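Local coordinates for putative HpcE protein (Mycolicibacterium smegmatis, PDB 6V77), which belongs to the fumarylacetoacetate hydrolase (FAH) family and binds a zinc ion at a site built from carboxylate side chains, at residues B[115-123]-B[244-255]; B[148-159]-B[170-181]. One frame throughout, in Å; residues are numbered along the deposited sequence.

Contact 1 of 2, residues B[115-123]-B[244-255]; sequences AGSVDWEVE and GVGMGRNPKRFL. With ZN (zinc ion), chain L.
Trp120 lays one face of its indole over the start of the 3-10 turn at Gly246, whose backbone N sits 3.3 Å above the ring plane, offset toward the rim. Its first torsion (chi1 55°) places CG between the backbone N and the carbonyl carbon, which swings the ring across segment 244-255. At the ring edge, NE1 donates to the carbonyl O of Gly244 at 3.1 Å, well bent at 137°, the oxygen somewhat tilted from the indole plane. That same oxygen takes Arg249 NE from the opposite face of its carbonyl plane, so two donors grip it. Beyond the benzo edge, CE3 of Trp120 packs on CG of Leu255.

The carboxylate of Asp119 bridges two successive amides of the turn. Gly246 N meets the syn lone pair of OD1 at 2.7 Å, whereas Met247 N reaches OD2 from above the carboxylate plane at 2.9 Å. OD2 also pairs with Arg156, which would tend to keep Asp119 charged. Phe254 turns one face to Ser117, whose CB stands 3.4 Å from the ring centroid, almost on the ring normal, a CH-pi contact; Ser117 OG is hydrogen-bonded to Asp157. Close by, Leu255 N donates almost straight (170°) to Val118 O, and a water that accepts from Val118 N also lies within hydrogen-bonding reach of Leu255 O.

Farther along segment 115-123, Glu121 CG touches Val245 CG1, and the extended chain beyond it carries OE1 to the zinc ion at 2.2 Å; OE2 pairs with Arg156. Glu123 OE2 binds the metal at 2.2 Å, and Asp152 supplies a third carboxylate. A strand bearing two zinc ligands on alternate residues, Glu121 and Glu123, with a third acidic ligand from the adjacent strand, is the three-carboxylate metal site characteristic of the FAH fold.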
loop_
_atom_site.group_PDB
_atom_site.type_symbol
_atom_site.label_atom_id
_atom_site.label_comp_id
_atom_site.label_asym_id
_atom_site.label_seq_id
_atom_site.Cartn_x
_atom_site.Cartn_y
_atom_site.Cartn_z
ATOM N N ALA B 115 -8.209 13.381 16.932
ATOM C CA ALA B 115 -9.535 13.329 17.525
ATOM C C ALA B 115 -10.148 11.959 17.273
ATOM O O ALA B 115 -9.934 11.349 16.218
ATOM C CB ALA B 115 -10.426 14.426 16.937
ATOM N N GLY B 116 -10.896 11.458 18.257
ATOM C CA GLY B 116 -11.564 10.182 18.110
ATOM C C GLY B 116 -11.202 9.217 19.229
ATOM O O GLY B 116 -10.939 9.629 20.367
ATOM N N SER B 117 -11.232 7.930 18.898
ATOM C CA SER B 117 -11.091 6.837 19.858
ATOM C C SER B 117 -9.885 6.013 19.435
ATOM O O SER B 117 -10.010 5.096 18.614
ATOM C CB SER B 117 -12.368 5.989 19.897
ATOM O OG SER B 117 -13.481 6.764 20.320
ATOM N N VAL B 118 -8.711 6.340 19.969
ATOM C CA VAL B 118 -7.476 5.706 19.513
ATOM C C VAL B 118 -7.184 4.484 20.379
ATOM O O VAL B 118 -7.124 4.572 21.612
ATOM C CB VAL B 118 -6.307 6.701 19.528
ATOM C CG1 VAL B 118 -5.062 6.033 19.060
ATOM C CG2 VAL B 118 -6.636 7.912 18.627
ATOM N N ASP B 119 -6.976 3.352 19.722
ATOM C CA ASP B 119 -6.929 2.055 20.365
ATOM C C ASP B 119 -5.590 1.396 20.056
ATOM O O ASP B 119 -4.977 1.672 19.020
ATOM C CB ASP B 119 -8.079 1.200 19.862
ATOM C CG ASP B 119 -8.462 0.098 20.808
ATOM O OD1 ASP B 119 -7.779 -0.104 21.840
ATOM O OD2 ASP B 119 -9.479 -0.556 20.509
ATOM N N TRP B 120 -5.142 0.529 20.964
ATOM C CA TRP B 120 -3.862 -0.169 20.873
ATOM C C TRP B 120 -4.063 -1.590 20.356
ATOM O O TRP B 120 -5.105 -2.209 20.594
ATOM C CB TRP B 120 -3.194 -0.232 22.254
ATOM C CG TRP B 120 -4.098 -0.864 23.303
ATOM C CD1 TRP B 120 -4.194 -2.197 23.606
ATOM C CD2 TRP B 120 -5.048 -0.194 24.145
ATOM N NE1 TRP B 120 -5.129 -2.389 24.591
ATOM C CE2 TRP B 120 -5.674 -1.178 24.934
ATOM C CE3 TRP B 120 -5.426 1.145 24.308
ATOM C CZ2 TRP B 120 -6.647 -0.874 25.872
ATOM C CZ3 TRP B 120 -6.402 1.448 25.252
ATOM C CH2 TRP B 120 -6.998 0.444 26.023
ATOM N N GLU B 121 -3.023 -2.124 19.684
ATOM C CA GLU B 121 -3.045 -3.494 19.144
ATOM C C GLU B 121 -1.590 -3.965 18.993
ATOM O O GLU B 121 -0.966 -3.672 17.971
ATOM C CB GLU B 121 -3.767 -3.552 17.788
ATOM C CG GLU B 121 -5.259 -3.143 17.769
ATOM C CD GLU B 121 -6.015 -3.629 16.533
ATOM O OE1 GLU B 121 -5.352 -4.020 15.553
ATOM O OE2 GLU B 121 -7.261 -3.650 16.542
ATOM N N VAL B 122 -1.059 -4.706 19.975
ATOM C CA VAL B 122 0.281 -5.279 19.793
ATOM C C VAL B 122 0.221 -6.347 18.712
ATOM O O VAL B 122 -0.728 -7.140 18.656
ATOM C CB VAL B 122 0.853 -5.870 21.099
ATOM C CG1 VAL B 122 -0.068 -6.928 21.716
ATOM C CG2 VAL B 122 2.239 -6.500 20.850
ATOM N N GLU B 123 1.226 -6.371 17.827
ATOM C CA GLU B 123 1.235 -7.390 16.783
ATOM C C GLU B 123 2.647 -7.872 16.497
ATOM O O GLU B 123 3.618 -7.114 16.599
ATOM C CB GLU B 123 0.629 -6.877 15.472
ATOM C CG GLU B 123 -0.730 -6.218 15.666
ATOM C CD GLU B 123 -1.602 -6.249 14.445
ATOM O OE1 GLU B 123 -1.160 -6.704 13.370
ATOM O OE2 GLU B 123 -2.754 -5.827 14.592
ATOM N N GLY B 244 -7.968 -7.870 24.371
ATOM C CA GLY B 244 -7.591 -6.815 25.289
ATOM C C GLY B 244 -7.608 -5.422 24.697
ATOM O O GLY B 244 -7.275 -4.460 25.411
ATOM N N VAL B 245 -8.000 -5.260 23.433
ATOM C CA VAL B 245 -8.028 -3.904 22.894
ATOM C C VAL B 245 -9.086 -3.081 23.632
ATOM O O VAL B 245 -10.019 -3.608 24.254
ATOM C CB VAL B 245 -8.268 -3.889 21.374
ATOM C CG1 VAL B 245 -7.326 -4.860 20.685
ATOM C CG2 VAL B 245 -9.736 -4.165 21.031
ATOM N N GLY B 246 -8.924 -1.755 23.576
ATOM C CA GLY B 246 -9.803 -0.878 24.332
ATOM C C GLY B 246 -11.246 -0.917 23.873
ATOM O O GLY B 246 -12.162 -0.797 24.690
ATOM N N MET B 247 -11.481 -1.098 22.566
ATOM C CA MET B 247 -12.872 -1.102 22.123
ATOM C C MET B 247 -13.622 -2.353 22.578
ATOM O O MET B 247 -14.853 -2.384 22.480
ATOM C CB MET B 247 -12.948 -0.962 20.589
ATOM C CG MET B 247 -12.498 -2.186 19.855
ATOM S SD MET B 247 -13.016 -2.078 18.128
ATOM C CE MET B 247 -12.223 -3.546 17.437
ATOM N N GLY B 248 -12.913 -3.370 23.078
ATOM C CA GLY B 248 -13.522 -4.580 23.594
ATOM C C GLY B 248 -13.817 -4.574 25.081
ATOM O O GLY B 248 -14.441 -5.518 25.586
ATOM N N ARG B 249 -13.392 -3.542 25.798
ATOM C CA ARG B 249 -13.564 -3.513 27.244
ATOM C C ARG B 249 -14.925 -2.940 27.610
ATOM O O ARG B 249 -15.581 -2.280 26.799
ATOM C CB ARG B 249 -12.429 -2.704 27.873
ATOM C CG ARG B 249 -11.102 -3.413 27.603
ATOM C CD ARG B 249 -9.846 -2.652 27.955
ATOM N NE ARG B 249 -8.708 -3.570 27.869
ATOM C CZ ARG B 249 -8.235 -4.302 28.876
ATOM N NH1 ARG B 249 -8.769 -4.216 30.100
ATOM N NH2 ARG B 249 -7.204 -5.111 28.660
ATOM N N ASN B 250 -15.371 -3.218 28.834
ATOM C CA ASN B 250 -16.582 -2.598 29.375
ATOM C C ASN B 250 -16.229 -1.843 30.650
ATOM O O ASN B 250 -15.894 -2.501 31.656
ATOM C CB ASN B 250 -17.640 -3.668 29.653
ATOM C CG ASN B 250 -18.035 -4.435 28.393
ATOM O OD1 ASN B 250 -17.718 -5.616 28.239
ATOM N ND2 ASN B 250 -18.722 -3.757 27.491
ATOM N N PRO B 251 -16.254 -0.501 30.666
ATOM C CA PRO B 251 -16.583 0.316 29.493
ATOM C C PRO B 251 -15.439 0.353 28.474
ATOM O O PRO B 251 -14.328 -0.109 28.770
ATOM C CB PRO B 251 -16.803 1.699 30.092
ATOM C CG PRO B 251 -15.814 1.742 31.199
ATOM C CD PRO B 251 -15.775 0.334 31.780
ATOM N N LYS B 252 -15.712 0.851 27.275
ATOM C CA LYS B 252 -14.633 1.008 26.310
ATOM C C LYS B 252 -13.615 2.013 26.843
ATOM O O LYS B 252 -13.967 2.978 27.534
ATOM C CB LYS B 252 -15.192 1.461 24.958
ATOM C CG LYS B 252 -16.048 0.414 24.264
ATOM C CD LYS B 252 -16.725 0.992 23.019
ATOM C CE LYS B 252 -17.186 -0.101 22.067
ATOM N NZ LYS B 252 -17.813 -1.262 22.760
ATOM N N ARG B 253 -12.340 1.752 26.568
ATOM C CA ARG B 253 -11.255 2.608 27.027
ATOM C C ARG B 253 -10.351 2.916 25.848
ATOM O O ARG B 253 -10.010 2.011 25.090
ATOM C CB ARG B 253 -10.440 1.926 28.125
ATOM C CG ARG B 253 -9.237 2.721 28.588
ATOM C CD ARG B 253 -8.259 1.837 29.349
ATOM N NE ARG B 253 -7.212 2.630 29.978
ATOM C CZ ARG B 253 -6.291 2.141 30.802
ATOM N NH1 ARG B 253 -6.273 0.846 31.098
ATOM N NH2 ARG B 253 -5.385 2.952 31.330
ATOM N N PHE B 254 -9.956 4.174 25.687
ATOM C CA PHE B 254 -9.042 4.504 24.602
ATOM C C PHE B 254 -7.858 5.284 25.149
ATOM O O PHE B 254 -7.853 5.743 26.302
ATOM C CB PHE B 254 -9.784 5.266 23.494
ATOM C CG PHE B 254 -10.908 4.474 22.914
ATOM C CD1 PHE B 254 -10.641 3.376 22.108
ATOM C CD2 PHE B 254 -12.221 4.763 23.229
ATOM C CE1 PHE B 254 -11.668 2.603 21.588
ATOM C CE2 PHE B 254 -13.260 3.995 22.704
ATOM C CZ PHE B 254 -12.970 2.912 21.878
ATOM N N LEU B 255 -6.830 5.410 24.320
ATOM C CA LEU B 255 -5.632 6.121 24.748
ATOM C C LEU B 255 -5.963 7.583 25.041
ATOM O O LEU B 255 -6.776 8.214 24.352
ATOM C CB LEU B 255 -4.544 5.997 23.679
ATOM C CG LEU B 255 -4.015 4.565 23.596
ATOM C CD1 LEU B 255 -3.372 4.320 22.204
ATOM C CD2 LEU B 255 -3.039 4.288 24.733
HETATM ZN ZN ZN L . -4.601 -5.084 13.728
HETATM O O HOH W 1 -8.382 8.366 21.941
HETATM O O HOH W 2 -3.690 -5.836 11.932
#

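Contact 2 of 2, residues B[148-159]-B[170-181]; sequences SVGQDLSERDLQ and AKSHAGFSPIGP. With ZN (zinc ion), chain L; EDO (1,2-ethanediol), chain K; SO4 (sulfate ion), chain O.
The Phe176 ring is sandwiched: His173 CB stands 3.5 Å above the centre of one face, and Leu153 CB lies against the opposite face, offset toward the rim, while Glu155 N comes to the edge. The His173 ring carries a water in its plane; NE2 is 2.6 Å from this water, which donates to Glu155 OE1. The Arg156 guanidinium holds sulfate O2 and the Gln159 amide at its edge, NH1 bonding Gln159 OE1 on an in-plane lone pair.

Lys171 runs extended from the 170-181 side and bends only at its last torsion (chi4 -72°), bringing NZ within 2.8 Å of both Ser154 OG and Asp152 OD2. It meets OD2 from 51° above the carboxylate plane, and the same oxygen binds the zinc ion at 2.4 Å. NZ also donates to sulfate O2, an anion that Arg156, Gln159 and His82 share. Asp152 OD1 pairs with Lys99. Ala170 CB packs against CB of Leu158 and CB of Gln159, and Glu155 caps the helix that starts at Arg156 by accepting from Asp157 N and Leu158 N.

Strands 148-151 and 177-180 run antiparallel (163°, axes 4.7 Å apart), joined by Gly180 N to Val149 O and Gln151 N to Pro178 O. On the other flank of strand 144-155 lies strand 118-128; Phe271 of strand 269-277 packs on Val149 and Pro178, and Tyr224 of the second subunit touches Leu158.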
loop_
_atom_site.group_PDB
_atom_site.type_symbol
_atom_site.label_atom_id
_atom_site.label_comp_id
_atom_site.label_asym_id
_atom_site.label_seq_id
_atom_site.Cartn_x
_atom_site.Cartn_y
_atom_site.Cartn_z
ATOM N N SER B 148 9.553 -8.556 13.841
ATOM C CA SER B 148 9.781 -7.428 14.726
ATOM C C SER B 148 8.505 -7.173 15.524
ATOM O O SER B 148 7.501 -7.881 15.384
ATOM C CB SER B 148 10.247 -6.194 13.928
ATOM O OG SER B 148 10.782 -5.208 14.825
ATOM N N VAL B 149 8.545 -6.137 16.362
ATOM C CA VAL B 149 7.397 -5.752 17.179
ATOM C C VAL B 149 6.673 -4.622 16.469
ATOM O O VAL B 149 7.311 -3.716 15.920
ATOM C CB VAL B 149 7.833 -5.297 18.588
ATOM C CG1 VAL B 149 6.599 -5.065 19.487
ATOM C CG2 VAL B 149 8.827 -6.279 19.257
ATOM N N GLY B 150 5.339 -4.653 16.486
ATOM C CA GLY B 150 4.565 -3.563 15.914
ATOM C C GLY B 150 3.359 -3.209 16.764
ATOM O O GLY B 150 2.925 -3.977 17.630
ATOM N N GLN B 151 2.829 -2.014 16.497
ATOM C CA GLN B 151 1.530 -1.570 16.991
ATOM C C GLN B 151 0.660 -1.295 15.780
ATOM O O GLN B 151 1.112 -0.646 14.835
ATOM C CB GLN B 151 1.645 -0.299 17.822
ATOM C CG GLN B 151 1.813 -0.547 19.324
ATOM C CD GLN B 151 0.546 -1.061 19.988
ATOM O OE1 GLN B 151 -0.566 -0.778 19.539
ATOM N NE2 GLN B 151 0.713 -1.811 21.085
ATOM N N ASP B 152 -0.566 -1.803 15.785
ATOM C CA ASP B 152 -1.555 -1.366 14.796
ATOM C C ASP B 152 -2.498 -0.386 15.489
ATOM O O ASP B 152 -3.620 -0.721 15.866
ATOM C CB ASP B 152 -2.310 -2.549 14.198
ATOM C CG ASP B 152 -3.339 -2.121 13.173
ATOM O OD1 ASP B 152 -3.313 -0.944 12.741
ATOM O OD2 ASP B 152 -4.173 -2.948 12.770
ATOM N N LEU B 153 -2.020 0.847 15.671
ATOM C CA LEU B 153 -2.845 1.859 16.324
ATOM C C LEU B 153 -4.019 2.185 15.416
ATOM O O LEU B 153 -3.866 2.258 14.197
ATOM C CB LEU B 153 -2.027 3.113 16.626
ATOM C CG LEU B 153 -0.875 2.841 17.594
ATOM C CD1 LEU B 153 0.081 4.019 17.665
ATOM C CD2 LEU B 153 -1.477 2.587 18.971
ATOM N N SER B 154 -5.192 2.372 16.014
ATOM C CA SER B 154 -6.444 2.386 15.260
ATOM C C SER B 154 -7.358 3.466 15.805
ATOM O O SER B 154 -7.733 3.411 16.978
ATOM C CB SER B 154 -7.144 1.021 15.349
ATOM O OG SER B 154 -6.256 -0.049 14.987
ATOM N N GLU B 155 -7.774 4.402 14.953
ATOM C CA GLU B 155 -8.795 5.371 15.348
ATOM C C GLU B 155 -10.153 4.727 15.065
ATOM O O GLU B 155 -10.611 4.688 13.920
ATOM C CB GLU B 155 -8.593 6.698 14.614
ATOM C CG GLU B 155 -9.313 7.855 15.277
ATOM C CD GLU B 155 -10.794 7.725 15.108
ATOM O OE1 GLU B 155 -11.266 7.908 13.965
ATOM O OE2 GLU B 155 -11.475 7.376 16.089
ATOM N N ARG B 156 -10.821 4.232 16.121
ATOM C CA ARG B 156 -11.964 3.345 15.906
ATOM C C ARG B 156 -13.168 4.058 15.301
ATOM O O ARG B 156 -13.989 3.401 14.649
ATOM C CB ARG B 156 -12.382 2.674 17.210
ATOM C CG ARG B 156 -11.277 1.835 17.824
ATOM C CD ARG B 156 -10.944 0.595 16.969
ATOM N NE ARG B 156 -10.195 -0.357 17.789
ATOM C CZ ARG B 156 -9.492 -1.385 17.327
ATOM N NH1 ARG B 156 -9.401 -1.628 16.016
ATOM N NH2 ARG B 156 -8.863 -2.173 18.193
ATOM N N ASP B 157 -13.326 5.368 15.528
ATOM C CA ASP B 157 -14.489 6.062 14.973
ATOM C C ASP B 157 -14.463 6.006 13.449
ATOM O O ASP B 157 -15.432 5.578 12.810
ATOM C CB ASP B 157 -14.547 7.525 15.440
ATOM C CG ASP B 157 -14.736 7.671 16.939
ATOM O OD1 ASP B 157 -15.048 6.665 17.618
ATOM O OD2 ASP B 157 -14.568 8.808 17.436
ATOM N N LEU B 158 -13.356 6.448 12.857
ATOM C CA LEU B 158 -13.202 6.374 11.403
ATOM C C LEU B 158 -13.223 4.931 10.922
ATOM O O LEU B 158 -13.764 4.633 9.849
ATOM C CB LEU B 158 -11.896 7.047 10.987
ATOM C CG LEU B 158 -11.558 7.095 9.488
ATOM C CD1 LEU B 158 -12.665 7.806 8.734
ATOM C CD2 LEU B 158 -10.221 7.784 9.252
ATOM N N GLN B 159 -12.620 4.021 11.691
ATOM C CA GLN B 159 -12.480 2.640 11.237
ATOM C C GLN B 159 -13.833 1.996 10.973
ATOM O O GLN B 159 -13.981 1.207 10.034
ATOM C CB GLN B 159 -11.711 1.805 12.267
ATOM C CG GLN B 159 -11.392 0.401 11.733
ATOM C CD GLN B 159 -10.826 -0.539 12.797
ATOM O OE1 GLN B 159 -10.233 -0.099 13.786
ATOM N NE2 GLN B 159 -11.000 -1.842 12.582
ATOM N N ALA B 170 -8.075 4.636 8.986
ATOM C CA ALA B 170 -8.094 4.815 10.439
ATOM C C ALA B 170 -6.856 4.270 11.129
ATOM O O ALA B 170 -6.571 4.652 12.280
ATOM C CB ALA B 170 -9.317 4.121 11.029
ATOM N N LYS B 171 -6.144 3.355 10.475
ATOM C CA LYS B 171 -4.926 2.753 10.990
ATOM C C LYS B 171 -3.681 3.346 10.354
ATOM O O LYS B 171 -2.595 2.789 10.516
ATOM C CB LYS B 171 -4.976 1.244 10.782
ATOM C CG LYS B 171 -6.141 0.593 11.560
ATOM C CD LYS B 171 -6.416 -0.792 10.996
ATOM C CE LYS B 171 -7.402 -1.577 11.837
ATOM N NZ LYS B 171 -6.775 -2.025 13.131
ATOM N N SER B 172 -3.813 4.504 9.681
ATOM C CA SER B 172 -2.712 5.083 8.917
ATOM C C SER B 172 -2.485 6.550 9.245
ATOM O O SER B 172 -1.888 7.274 8.441
ATOM C CB SER B 172 -2.946 4.917 7.407
ATOM O OG SER B 172 -3.052 3.548 7.097
ATOM N N HIS B 173 -2.992 7.027 10.389
ATOM C CA HIS B 173 -2.600 8.344 10.852
ATOM C C HIS B 173 -1.096 8.389 11.072
ATOM O O HIS B 173 -0.435 7.359 11.176
ATOM C CB HIS B 173 -3.305 8.683 12.168
ATOM C CG HIS B 173 -4.756 8.993 12.007
ATOM N ND1 HIS B 173 -5.227 10.281 11.854
ATOM C CD2 HIS B 173 -5.845 8.189 12.002
ATOM C CE1 HIS B 173 -6.545 10.256 11.759
ATOM N NE2 HIS B 173 -6.947 9.000 11.852
ATOM N N ALA B 174 -0.549 9.598 11.162
ATOM C CA ALA B 174 0.889 9.722 11.399
ATOM C C ALA B 174 1.300 8.939 12.639
ATOM O O ALA B 174 0.703 9.093 13.710
ATOM C CB ALA B 174 1.273 11.192 11.568
ATOM N N GLY B 175 2.319 8.098 12.481
ATOM C CA GLY B 175 2.877 7.317 13.563
ATOM C C GLY B 175 2.028 6.159 14.018
ATOM O O GLY B 175 2.348 5.554 15.047
ATOM N N PHE B 176 0.964 5.824 13.293
ATOM C CA PHE B 176 0.122 4.703 13.704
ATOM C C PHE B 176 0.686 3.326 13.358
ATOM O O PHE B 176 0.054 2.326 13.719
ATOM C CB PHE B 176 -1.291 4.845 13.117
ATOM C CG PHE B 176 -2.251 5.648 13.999
ATOM C CD1 PHE B 176 -1.776 6.633 14.867
ATOM C CD2 PHE B 176 -3.625 5.418 13.946
ATOM C CE1 PHE B 176 -2.652 7.381 15.671
ATOM C CE2 PHE B 176 -4.523 6.176 14.745
ATOM C CZ PHE B 176 -4.024 7.138 15.620
ATOM N N SER B 177 1.849 3.222 12.709
ATOM C CA SER B 177 2.441 1.926 12.369
ATOM C C SER B 177 3.899 1.858 12.801
ATOM O O SER B 177 4.799 1.691 11.969
ATOM C CB SER B 177 2.312 1.657 10.867
ATOM O OG SER B 177 0.990 1.958 10.456
ATOM N N PRO B 178 4.179 1.960 14.101
ATOM C CA PRO B 178 5.563 1.796 14.547
ATOM C C PRO B 178 5.984 0.337 14.474
ATOM O O PRO B 178 5.215 -0.570 14.810
ATOM C CB PRO B 178 5.530 2.295 16.001
ATOM C CG PRO B 178 4.150 1.901 16.470
ATOM C CD PRO B 178 3.246 2.138 15.238
ATOM N N ILE B 179 7.225 0.120 14.036
ATOM C CA ILE B 179 7.817 -1.207 13.931
ATOM C C ILE B 179 9.226 -1.121 14.486
ATOM O O ILE B 179 9.964 -0.195 14.142
ATOM C CB ILE B 179 7.879 -1.709 12.468
ATOM C CG1 ILE B 179 6.510 -1.622 11.791
ATOM C CG2 ILE B 179 8.452 -3.150 12.423
ATOM C CD1 ILE B 179 6.566 -1.875 10.272
ATOM N N GLY B 180 9.611 -2.084 15.324
ATOM C CA GLY B 180 10.952 -2.104 15.859
ATOM C C GLY B 180 11.015 -2.660 17.262
ATOM O O GLY B 180 10.055 -3.263 17.751
ATOM N N PRO B 181 12.165 -2.484 17.944
ATOM C CA PRO B 181 13.325 -1.723 17.467
ATOM C C PRO B 181 14.206 -2.467 16.466
ATOM O O PRO B 181 14.914 -1.815 15.698
ATOM C CB PRO B 181 14.114 -1.457 18.753
ATOM C CG PRO B 181 13.786 -2.636 19.620
ATOM C CD PRO B 181 12.326 -2.908 19.347
HETATM ZN ZN ZN L . -4.601 -5.084 13.728
HETATM C C1 EDO K . -3.470 13.748 11.243
HETATM O O1 EDO K . -4.550 12.947 11.754
HETATM C C2 EDO K . -2.209 12.914 10.993
HETATM O O2 EDO K . -2.584 11.589 10.586
HETATM S S SO4 O . -8.839 -5.026 13.820
HETATM O O1 SO4 O . -9.540 -5.747 14.877
HETATM O O2 SO4 O . -8.867 -3.582 14.055
HETATM O O3 SO4 O . -7.438 -5.449 13.749
HETATM O O4 SO4 O . -9.459 -5.344 12.535
HETATM O O HOH W 3 -9.476 9.187 12.243
HETATM O O HOH W 2 -3.690 -5.836 11.932
#

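In the fold
After a series of N-terminal strands and helices the chain reaches 115-123, the earlier half of contact 1, which leads into strand 118-128, and then strand 144-155, its antiparallel neighbour in the sheet. Contact 2 closes a short loop, with ten residues between 148-159 and 170-181, and is nested inside the much longer loop that contact 1 closes when 244-255 returns, 120 residues later, to 115-123. The centres lie 12 Å apart and the two contacts touch directly: Arg156 NH2 makes a salt bridge to Glu121 OE2 at 2.7 Å. Both reach the zinc ion and its water. Together they tie the loop between strands 236-238 and 260-265 and strand 177-185 to the neighbouring strands 118-128 and 144-155.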